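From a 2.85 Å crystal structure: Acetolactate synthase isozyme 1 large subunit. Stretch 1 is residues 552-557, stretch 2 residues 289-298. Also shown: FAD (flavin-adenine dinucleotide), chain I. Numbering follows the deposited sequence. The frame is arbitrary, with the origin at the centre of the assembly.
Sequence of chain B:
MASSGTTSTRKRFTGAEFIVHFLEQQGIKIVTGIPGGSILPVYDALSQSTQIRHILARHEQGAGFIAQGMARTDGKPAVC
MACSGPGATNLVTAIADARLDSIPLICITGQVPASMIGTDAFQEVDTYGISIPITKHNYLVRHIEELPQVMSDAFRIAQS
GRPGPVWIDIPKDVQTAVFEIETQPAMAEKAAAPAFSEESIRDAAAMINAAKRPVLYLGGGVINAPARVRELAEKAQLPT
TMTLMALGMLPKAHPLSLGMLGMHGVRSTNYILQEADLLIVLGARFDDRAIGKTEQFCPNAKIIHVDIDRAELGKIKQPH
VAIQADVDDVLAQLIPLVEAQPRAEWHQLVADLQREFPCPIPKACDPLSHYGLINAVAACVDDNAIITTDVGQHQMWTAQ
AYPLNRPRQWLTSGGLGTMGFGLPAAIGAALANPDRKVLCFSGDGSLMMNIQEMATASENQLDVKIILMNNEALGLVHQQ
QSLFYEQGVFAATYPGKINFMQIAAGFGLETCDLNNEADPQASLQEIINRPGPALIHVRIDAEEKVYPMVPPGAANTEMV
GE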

# COMPACT_ATOMS: atom_id res chain seq x y z
N PRO B 552 -10.82 19.45 -2.54
CA PRO B 552 -10.12 19.09 -1.30
C PRO B 552 -10.72 19.84 -0.11
O PRO B 552 -11.02 21.03 -0.20
CB PRO B 552 -8.67 19.51 -1.57
CG PRO B 552 -8.56 19.63 -3.07
CD PRO B 552 -9.92 20.05 -3.55
N GLY B 553 -11.00 19.09 0.96
CA GLY B 553 -11.59 19.66 2.14
C GLY B 553 -13.10 19.71 2.14
O GLY B 553 -13.68 20.26 3.09
N ALA B 554 -13.75 19.17 1.13
CA ALA B 554 -15.20 19.23 1.02
C ALA B 554 -15.84 17.91 1.44
O ALA B 554 -15.17 16.88 1.60
CB ALA B 554 -15.63 19.56 -0.41
N ALA B 555 -17.15 17.97 1.67
CA ALA B 555 -17.97 16.79 1.87
C ALA B 555 -18.06 15.98 0.57
O ALA B 555 -17.83 16.50 -0.52
CB ALA B 555 -19.37 17.20 2.31
N ASN B 556 -18.38 14.69 0.71
CA ASN B 556 -18.53 13.88 -0.50
C ASN B 556 -19.78 14.25 -1.30
O ASN B 556 -19.90 13.82 -2.45
CB ASN B 556 -18.64 12.39 -0.18
CG ASN B 556 -17.30 11.69 -0.10
OD1 ASN B 556 -16.31 12.14 -0.66
ND2 ASN B 556 -17.29 10.52 0.53
N THR B 557 -20.70 15.04 -0.72
CA THR B 557 -21.90 15.52 -1.39
C THR B 557 -21.68 16.81 -2.16
O THR B 557 -22.64 17.37 -2.69
CB THR B 557 -23.03 15.72 -0.39
OG1 THR B 557 -22.53 16.32 0.81
CG2 THR B 557 -23.68 14.39 -0.07
PA FAD I . -5.60 0.61 2.52
O1A FAD I . -5.53 -0.07 1.21
O2A FAD I . -4.33 1.25 3.03
O5B FAD I . -6.13 -0.55 3.45
C5B FAD I . -5.34 -1.07 4.54
C4B FAD I . -6.27 -1.26 5.71
O4B FAD I . -6.74 -2.64 5.76
C3B FAD I . -5.64 -1.00 7.07
O3B FAD I . -6.62 -0.39 7.92
C2B FAD I . -5.21 -2.41 7.49
O2B FAD I . -5.02 -2.57 8.89
C1B FAD I . -6.43 -3.19 7.02
N9A FAD I . -6.23 -4.62 6.87
C8A FAD I . -5.26 -5.26 6.15
N7A FAD I . -5.35 -6.57 6.18
C5A FAD I . -6.46 -6.81 6.98
C6A FAD I . -7.08 -7.99 7.42
N6A FAD I . -6.67 -9.22 7.10
N1A FAD I . -8.16 -7.87 8.23
C2A FAD I . -8.58 -6.65 8.56
N3A FAD I . -8.08 -5.47 8.20
C4A FAD I . -7.01 -5.61 7.41
N1 FAD I . -9.43 6.33 -2.79
C2 FAD I . -10.79 6.25 -2.74
O2 FAD I . -11.35 5.46 -1.99
N3 FAD I . -11.57 7.06 -3.55
C4 FAD I . -11.09 7.99 -4.45
O4 FAD I . -11.88 8.65 -5.12
C4X FAD I . -9.64 8.08 -4.49
N5 FAD I . -9.09 8.94 -5.32
C5X FAD I . -7.70 9.00 -5.36
C6 FAD I . -7.09 9.89 -6.25
C7 FAD I . -5.70 9.97 -6.33
C7M FAD I . -5.07 10.96 -7.28
C8 FAD I . -4.90 9.15 -5.51
C8M FAD I . -3.39 9.24 -5.57
C9 FAD I . -5.51 8.26 -4.63
C9A FAD I . -6.89 8.19 -4.55
N10 FAD I . -7.53 7.29 -3.66
C10 FAD I . -8.90 7.20 -3.61
C1' FAD I . -6.76 6.41 -2.79
C2' FAD I . -6.62 6.95 -1.38
O2' FAD I . -5.55 7.89 -1.31
C3' FAD I . -6.33 5.80 -0.42
O3' FAD I . -5.15 5.11 -0.85
C4' FAD I . -7.45 4.78 -0.29
O4' FAD I . -8.70 5.47 -0.33
C5' FAD I . -7.36 3.98 0.99
O5' FAD I . -8.14 2.78 0.86
P FAD I . -8.17 1.73 2.00
O1P FAD I . -9.06 2.26 3.13
O2P FAD I . -8.46 0.52 1.47
O3P FAD I . -6.70 1.76 2.49
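Stretch 2, residues 289-298: RAIGKTEQFC

Stretch 1 has no regular helix or strand. Its phi/psi pairs run from 88/4 at Gly553 through extended values at Ala554 (-101/165) and Ala555 (-68/158) to -70/-13 at Asn556. Stretch 2 begins as the last turn of a helix, residues 289-291, and breaks at Gly292, where phi turns positive (75/-155). Lys293 is extended at -57/114, a short 3-10 segment follows at 294-295, and the turn is held by backbone hydrogen bonds from Gln296 N to Lys293 O (3.0 Å) and from Phe297 N to Thr294 O (3.1 Å).

With so little regular structure, no crossing angle is assigned, and the register is best fixed by the nearest pair of CA atoms, Ala555 CA and Lys293 CA, 4.8 Å apart. Residues 291-293 run roughly against 554-556; beyond Lys293 the chain turns back, so that Gln296 meets Ala555 and Phe297 meets Asn556 in the same order as stretch 1. One backbone hydrogen bond joins them, Lys293 N donating to Ala554 O at 3.1 Å with an N-H...acceptor angle of 150°.

Gly292 lies beside this bond, its CA 3.7 Å from Ala554 O. A CB there would point toward stretch 1 and fall 3.0 Å from Asn556 OD1, a clash, and 3.2 Å from Ala554 O. The close packing thus needs the bare CA, and the positive phi independently favours glycine. At Gly553 the local backbone is the constraint: a CB would be jammed against the carbonyl O of the preceding residue, while meeting nothing in stretch 2.

Of all the residues, Asn556 has the largest area covered by the other stretch, 78 Å² for the whole residue, in a contact that buries 305 Å² with both sides summed. Its CA-to-CB bond points toward stretch 2, and with chi1 at -88° (m) the amide reaches the end of the helix. Asn556 ND2 donates to Ala290 O at 3.2 Å and 164°, a nearly straight bond to a carbonyl of the last helical turn. Asn556 ND2 is nearer still to Ile291 O, at 2.9 Å, but the poor angle excludes a hydrogen bond. The same ND2 of Asn556 lies 3.6 Å from Phe297 CD1, approaching the ring obliquely.

Lys293 starts toward stretch 1, bringing its CG to 3.2 Å from Gly553 O, but its end leads away. Gln296 behaves similarly; its CB meets Ala555 CB at 4.1 Å, a methyl-to-methylene contact.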

# COMPACT_ATOMS: atom_id res chain seq x y z
N ARG B 289 -9.72 10.74 1.09
CA ARG B 289 -10.02 10.64 -0.33
C ARG B 289 -11.14 9.66 -0.63
O ARG B 289 -11.77 9.76 -1.69
CB ARG B 289 -8.75 10.24 -1.08
CG ARG B 289 -7.79 11.41 -1.32
CD ARG B 289 -6.43 10.96 -1.86
NE ARG B 289 -5.71 12.07 -2.52
CZ ARG B 289 -4.39 12.15 -2.64
NH1 ARG B 289 -3.59 11.20 -2.16
NH2 ARG B 289 -3.86 13.21 -3.25
N ALA B 290 -11.50 8.80 0.30
CA ALA B 290 -12.68 7.98 0.14
C ALA B 290 -13.86 8.52 0.92
O ALA B 290 -15.01 8.31 0.51
CB ALA B 290 -12.44 6.54 0.60
N ILE B 291 -13.60 9.22 2.02
CA ILE B 291 -14.61 9.64 2.99
C ILE B 291 -14.98 11.11 2.86
O ILE B 291 -16.15 11.48 3.03
CB ILE B 291 -14.05 9.35 4.40
CG1 ILE B 291 -14.11 7.86 4.67
CG2 ILE B 291 -14.67 10.18 5.51
CD1 ILE B 291 -15.27 7.18 4.02
N GLY B 292 -14.02 11.94 2.45
CA GLY B 292 -14.24 13.37 2.43
C GLY B 292 -14.18 13.90 3.85
O GLY B 292 -13.57 13.30 4.73
N LYS B 293 -14.85 15.04 4.09
CA LYS B 293 -14.97 15.62 5.43
C LYS B 293 -15.57 14.61 6.40
O LYS B 293 -16.73 14.20 6.24
CB LYS B 293 -15.79 16.90 5.43
CG LYS B 293 -14.99 18.10 4.99
CD LYS B 293 -15.44 19.35 5.71
CE LYS B 293 -15.20 19.23 7.19
NZ LYS B 293 -15.79 20.38 7.91
N THR B 294 -14.77 14.18 7.37
CA THR B 294 -15.13 13.07 8.24
C THR B 294 -16.51 13.24 8.86
O THR B 294 -17.37 12.35 8.77
CB THR B 294 -14.08 12.96 9.34
OG1 THR B 294 -12.79 12.77 8.73
CG2 THR B 294 -14.40 11.82 10.26
N GLU B 295 -16.76 14.39 9.48
CA GLU B 295 -17.99 14.57 10.23
C GLU B 295 -19.22 14.60 9.33
O GLU B 295 -20.33 14.37 9.83
CB GLU B 295 -17.87 15.84 11.07
CG GLU B 295 -16.64 15.84 11.99
CD GLU B 295 -15.35 16.28 11.28
OE1 GLU B 295 -15.44 16.99 10.25
OE2 GLU B 295 -14.25 15.92 11.77
N GLN B 296 -19.07 14.84 8.04
CA GLN B 296 -20.22 14.88 7.14
C GLN B 296 -20.37 13.59 6.35
O GLN B 296 -21.15 13.54 5.41
CB GLN B 296 -20.12 16.06 6.17
CG GLN B 296 -19.74 17.36 6.81
CD GLN B 296 -20.86 17.95 7.63
OE1 GLN B 296 -21.88 17.30 7.85
NE2 GLN B 296 -20.70 19.19 8.06
N PHE B 297 -19.68 12.54 6.75
CA PHE B 297 -19.67 11.31 5.97
C PHE B 297 -20.56 10.30 6.68
O PHE B 297 -20.18 9.77 7.73
CB PHE B 297 -18.26 10.74 5.80
CG PHE B 297 -18.26 9.44 5.07
CD1 PHE B 297 -18.57 9.40 3.71
CD2 PHE B 297 -17.99 8.25 5.72
CE1 PHE B 297 -18.59 8.19 3.02
CE2 PHE B 297 -18.04 7.03 5.04
CZ PHE B 297 -18.32 7.01 3.69
N CYS B 298 -21.70 10.03 6.09
CA CYS B 298 -22.67 9.12 6.66
C CYS B 298 -22.97 9.47 8.11
O CYS B 298 -22.74 8.64 8.99
CB CYS B 298 -22.17 7.68 6.57
SG CYS B 298 -21.54 7.22 4.92